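Local coordinates for DUF1818 domain-containing protein (Prochlorococcus marinus, PDB 2IT9) that is of unknown function but may bind DNA, like other proteins of the PC4-like group, at residues P8-I12 against L24-E28; V46-D51 against V115-R119. The contacts are given in a common frame with arbitrary orientation. Numbering follows the deposited sequence.

Contact 1 (P8-I12 against L24-E28); sequences PGWRI and LIGGE
These segments form the open end of a beta hairpin, the middle of a four-stranded antiparallel meander. Residues 10-12 and 24-26 are extended. Strands 10-15 and 23-26 run antiparallel, at 173° and 4.6 Å between the axes of the short segments. Arg11 and Gly26 form a hydrogen-bonded pair, CA to CA 4.8 Å, with Arg11 N to Gly26 O at 3.1 Å and Gly26 N to Arg11 O at 2.7 Å. Gly26 O also accepts from Trp106 NE1. Ile12 and Ile25 form the next, non-hydrogen-bonded pair, CA to CA 4.6 Å.

Arg11, Leu24 and Gly26 bury the most surface. Arg11 takes chi1 p, then t and t, and reaches across Gly26. A CB on Gly26 would clash with Arg11 CG, so glycine suits this position. Leu24 is t,t and puts CD2 4.0 Å from Arg11 CG and over one guanidinium face. Water 2 accepts from Arg11 NH2 at 2.9 Å and lies 3.0 Å from Gly27 O. NH2 also makes a salt bridge to Glu103 of the second subunit. Gly9, at phi 88°, precedes the strand. Water 1 donates to Gly9 O at 2.7 Å.

The two isoleucines share the other face, where Trp39 of helix 36-56 touches both. Trp10 packs on helix 110-120. The sheet order is 2-7, 10-15, 23-26, 30-34.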
# COMPACT_ATOMS: atom_id res chain seq x y z
N PRO A 8 -0.22 -7.76 14.37
CA PRO A 8 0.95 -6.94 14.08
C PRO A 8 1.39 -7.05 12.62
O PRO A 8 1.71 -8.14 12.14
CB PRO A 8 2.01 -7.48 15.06
CG PRO A 8 1.17 -7.97 16.23
CD PRO A 8 -0.02 -8.59 15.57
N GLY A 9 1.28 -5.93 11.90
CA GLY A 9 1.70 -5.79 10.52
C GLY A 9 0.72 -6.15 9.42
O GLY A 9 1.04 -6.03 8.25
N TRP A 10 -0.52 -6.51 9.79
CA TRP A 10 -1.49 -6.89 8.79
C TRP A 10 -2.98 -6.82 9.23
O TRP A 10 -3.33 -6.91 10.40
CB TRP A 10 -1.22 -8.35 8.36
CG TRP A 10 -1.50 -9.33 9.47
CD1 TRP A 10 -0.69 -9.69 10.49
CD2 TRP A 10 -2.72 -10.04 9.67
NE1 TRP A 10 -1.31 -10.59 11.30
CE2 TRP A 10 -2.58 -10.80 10.85
CE3 TRP A 10 -3.92 -10.10 8.96
CZ2 TRP A 10 -3.57 -11.63 11.32
CZ3 TRP A 10 -4.93 -10.91 9.48
CH2 TRP A 10 -4.74 -11.66 10.60
N ARG A 11 -3.82 -6.76 8.21
CA ARG A 11 -5.25 -6.86 8.39
C ARG A 11 -5.95 -7.28 7.08
O ARG A 11 -5.43 -7.05 5.95
CB ARG A 11 -5.84 -5.56 8.94
CG ARG A 11 -5.70 -4.40 7.96
CD ARG A 11 -6.20 -3.12 8.60
NE ARG A 11 -5.71 -1.99 7.79
CZ ARG A 11 -6.38 -0.86 7.62
NH1 ARG A 11 -7.62 -0.70 8.11
NH2 ARG A 11 -5.84 0.11 6.90
N ILE A 12 -7.12 -7.88 7.23
CA ILE A 12 -8.01 -8.27 6.15
C ILE A 12 -9.42 -7.92 6.62
O ILE A 12 -9.77 -8.26 7.73
CB ILE A 12 -7.96 -9.75 5.86
CG1 ILE A 12 -6.53 -10.18 5.57
CG2 ILE A 12 -8.86 -10.10 4.71
CD1 ILE A 12 -6.47 -11.60 5.17
N LEU A 24 -10.73 -5.54 1.99
CA LEU A 24 -9.53 -4.74 2.16
C LEU A 24 -8.42 -5.65 2.66
O LEU A 24 -8.63 -6.46 3.55
CB LEU A 24 -9.80 -3.59 3.10
CG LEU A 24 -8.59 -2.79 3.60
CD1 LEU A 24 -9.02 -1.40 3.99
CD2 LEU A 24 -7.83 -3.46 4.74
N ILE A 25 -7.23 -5.49 2.10
CA ILE A 25 -6.03 -6.13 2.64
C ILE A 25 -5.09 -5.02 3.06
O ILE A 25 -5.02 -3.95 2.41
CB ILE A 25 -5.37 -7.14 1.67
CG1 ILE A 25 -5.02 -6.48 0.35
CG2 ILE A 25 -6.27 -8.35 1.46
CD1 ILE A 25 -4.04 -7.26 -0.54
N GLY A 26 -4.41 -5.24 4.18
CA GLY A 26 -3.48 -4.27 4.71
C GLY A 26 -2.17 -4.78 5.27
O GLY A 26 -2.12 -5.86 5.81
N GLY A 27 -1.11 -3.97 5.09
CA GLY A 27 0.20 -4.15 5.70
C GLY A 27 0.41 -3.06 6.76
O GLY A 27 -0.54 -2.38 7.18
N GLU A 28 1.63 -2.86 7.21
CA GLU A 28 1.84 -1.84 8.24
C GLU A 28 1.58 -0.42 7.72
O GLU A 28 1.01 0.41 8.43
CB GLU A 28 3.27 -1.87 8.73
CG GLU A 28 3.49 -1.01 9.96
CD GLU A 28 4.89 -1.05 10.48
OE1 GLU A 28 5.82 -1.30 9.68
OE2 GLU A 28 5.06 -0.80 11.69
O HOH W 1 3.59 -5.58 7.56
O HOH W 2 -3.18 -0.95 6.85

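Contact 2 (V46-D51 against V115-R119); sequences VMELCD and VNAMR
Two helices, each following a four-stranded antiparallel sheet, cross here, consistent with a PC4-like fold. Helix 36-56 contributes residues 46-51 and helix 110-120 contributes residues 115-119. The local axes approach to 11.1 Å and cross at -131°. Backbones are regular alpha-helix throughout. The nearest CA atoms are those of Met47 and Val115, 7.4 Å apart.

Three i to i+4 backbone bonds fall within the segments. Cys50 N donates to Val46 O (2.8 Å), Asp51 N to Met47 O (3.0 Å) and Arg119 N to Val115 O (2.9 Å). Just beyond, Ser120 OG bonds to Asn116 O. Between the two segments the one polar link is at the exposed edge. Arg119 NH2 gives a weak hydrogen bond to Asp51 OD1 at 3.3 Å, within a salt bridge. Both side chains have chi1 m, and OD1 lies at the guanidinium edge.

The rest is mainly apolar. Val46 and Val115, both chi1 t, point toward the partner helix, with Val46 CG1 3.7 Å from Val115 CG2. Cys50 SG lies 4.1 Å from Val115 CG1, and Trp86 of strand 85-92 touches both residues. Met47 and Met118 are selenomethionines. Met118 is m,t,t and sets SE 3.8 Å from Val46 CG1. Met47 is m,m with chi3 near 93°, which carries SE and CE toward helix 110-120. Its CE lies 3.8 Å from Val115 CG1, and its SE 3.4 Å from Arg119 CG.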
# COMPACT_ATOMS: atom_id res chain seq x y z
N VAL A 46 -1.82 -17.26 -3.31
CA VAL A 46 -1.06 -17.30 -2.06
C VAL A 46 -1.05 -18.73 -1.51
O VAL A 46 0.03 -19.18 -1.09
CB VAL A 46 -1.57 -16.27 -1.08
CG1 VAL A 46 -0.90 -16.44 0.34
CG2 VAL A 46 -1.32 -14.87 -1.61
N MSE A 47 -2.18 -19.44 -1.54
CA MSE A 47 -2.22 -20.80 -1.02
C MSE A 47 -1.29 -21.69 -1.84
O MSE A 47 -0.59 -22.55 -1.30
CB MSE A 47 -3.62 -21.42 -1.06
CG MSE A 47 -4.72 -20.92 -0.08
SE MSE A 47 -4.04 -20.65 1.73
CE MSE A 47 -3.58 -18.81 1.58
N GLU A 48 -1.30 -21.50 -3.15
CA GLU A 48 -0.44 -22.29 -4.02
C GLU A 48 1.03 -22.04 -3.72
O GLU A 48 1.80 -23.00 -3.62
CB GLU A 48 -0.71 -22.00 -5.50
CG GLU A 48 0.26 -22.73 -6.35
CD GLU A 48 -0.07 -22.74 -7.79
OE1 GLU A 48 -1.21 -22.37 -8.16
OE2 GLU A 48 0.83 -23.13 -8.56
N LEU A 49 1.42 -20.77 -3.57
CA LEU A 49 2.82 -20.45 -3.25
C LEU A 49 3.22 -20.97 -1.87
O LEU A 49 4.26 -21.64 -1.72
CB LEU A 49 3.08 -18.95 -3.33
CG LEU A 49 3.17 -18.34 -4.71
CD1 LEU A 49 3.15 -16.83 -4.55
CD2 LEU A 49 4.43 -18.77 -5.41
N CYS A 50 2.37 -20.70 -0.88
CA CYS A 50 2.62 -21.14 0.49
C CYS A 50 2.82 -22.66 0.54
O CYS A 50 3.85 -23.13 1.07
CB CYS A 50 1.51 -20.62 1.47
SG CYS A 50 1.88 -21.11 3.19
N ASP A 51 1.94 -23.44 -0.07
CA ASP A 51 2.07 -24.88 -0.03
C ASP A 51 3.37 -25.34 -0.68
O ASP A 51 4.05 -26.24 -0.16
CB ASP A 51 0.89 -25.58 -0.73
CG ASP A 51 -0.44 -25.46 0.05
OD1 ASP A 51 -0.47 -24.96 1.21
OD2 ASP A 51 -1.47 -25.87 -0.53
N VAL A 115 -1.73 -15.72 5.91
CA VAL A 115 -2.18 -16.96 5.29
C VAL A 115 -3.22 -17.62 6.16
O VAL A 115 -4.27 -18.03 5.66
CB VAL A 115 -0.99 -17.93 4.99
CG1 VAL A 115 -1.48 -19.33 4.70
CG2 VAL A 115 -0.18 -17.38 3.80
N ASN A 116 -2.93 -17.73 7.45
CA ASN A 116 -3.88 -18.32 8.37
C ASN A 116 -5.24 -17.61 8.33
O ASN A 116 -6.29 -18.29 8.38
CB ASN A 116 -3.29 -18.35 9.79
CG ASN A 116 -2.15 -19.38 9.93
OD1 ASN A 116 -2.00 -20.30 9.11
ND2 ASN A 116 -1.36 -19.24 11.00
N ALA A 117 -5.22 -16.27 8.25
CA ALA A 117 -6.46 -15.47 8.18
C ALA A 117 -7.19 -15.73 6.87
O ALA A 117 -8.40 -15.83 6.86
CB ALA A 117 -6.17 -13.97 8.32
N MSE A 118 -6.46 -15.81 5.76
CA MSE A 118 -7.06 -16.08 4.46
C MSE A 118 -7.77 -17.39 4.46
O MSE A 118 -8.89 -17.48 3.95
CB MSE A 118 -6.00 -16.10 3.35
CG MSE A 118 -5.49 -14.76 3.05
SE MSE A 118 -4.14 -14.84 1.64
CE MSE A 118 -3.97 -12.99 1.32
N ARG A 119 -7.12 -18.41 5.02
CA ARG A 119 -7.72 -19.74 5.07
C ARG A 119 -8.99 -19.84 5.92
O ARG A 119 -9.83 -20.71 5.67
CB ARG A 119 -6.72 -20.75 5.64
CG ARG A 119 -5.53 -21.07 4.78
CD ARG A 119 -4.81 -22.34 5.31
NE ARG A 119 -3.73 -22.77 4.41
CZ ARG A 119 -2.42 -22.70 4.65
NH1 ARG A 119 -1.94 -22.27 5.82
NH2 ARG A 119 -1.56 -23.13 3.71

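Contact 1 comes first along the chain and closes before contact 2 opens. Contact 1 lies within the first sheet. Contact 2 joins the helix after that sheet to the helix after the second sheet. Their centres are 15 Å apart, yet they touch. Trp10 CZ3 is 3.5 Å from Ala117 CB, and Ile12 CD1 is 3.9 Å from Met118 CG. Met118 also meets Trp39, which touches Ile12 and Ile25. Helix 110-120 thus packs against both the hairpin of the first sheet and helix 36-56. Arg11 of contact 1 makes a salt bridge to Glu103 of the second subunit, whereas contact 2 stays within one chain.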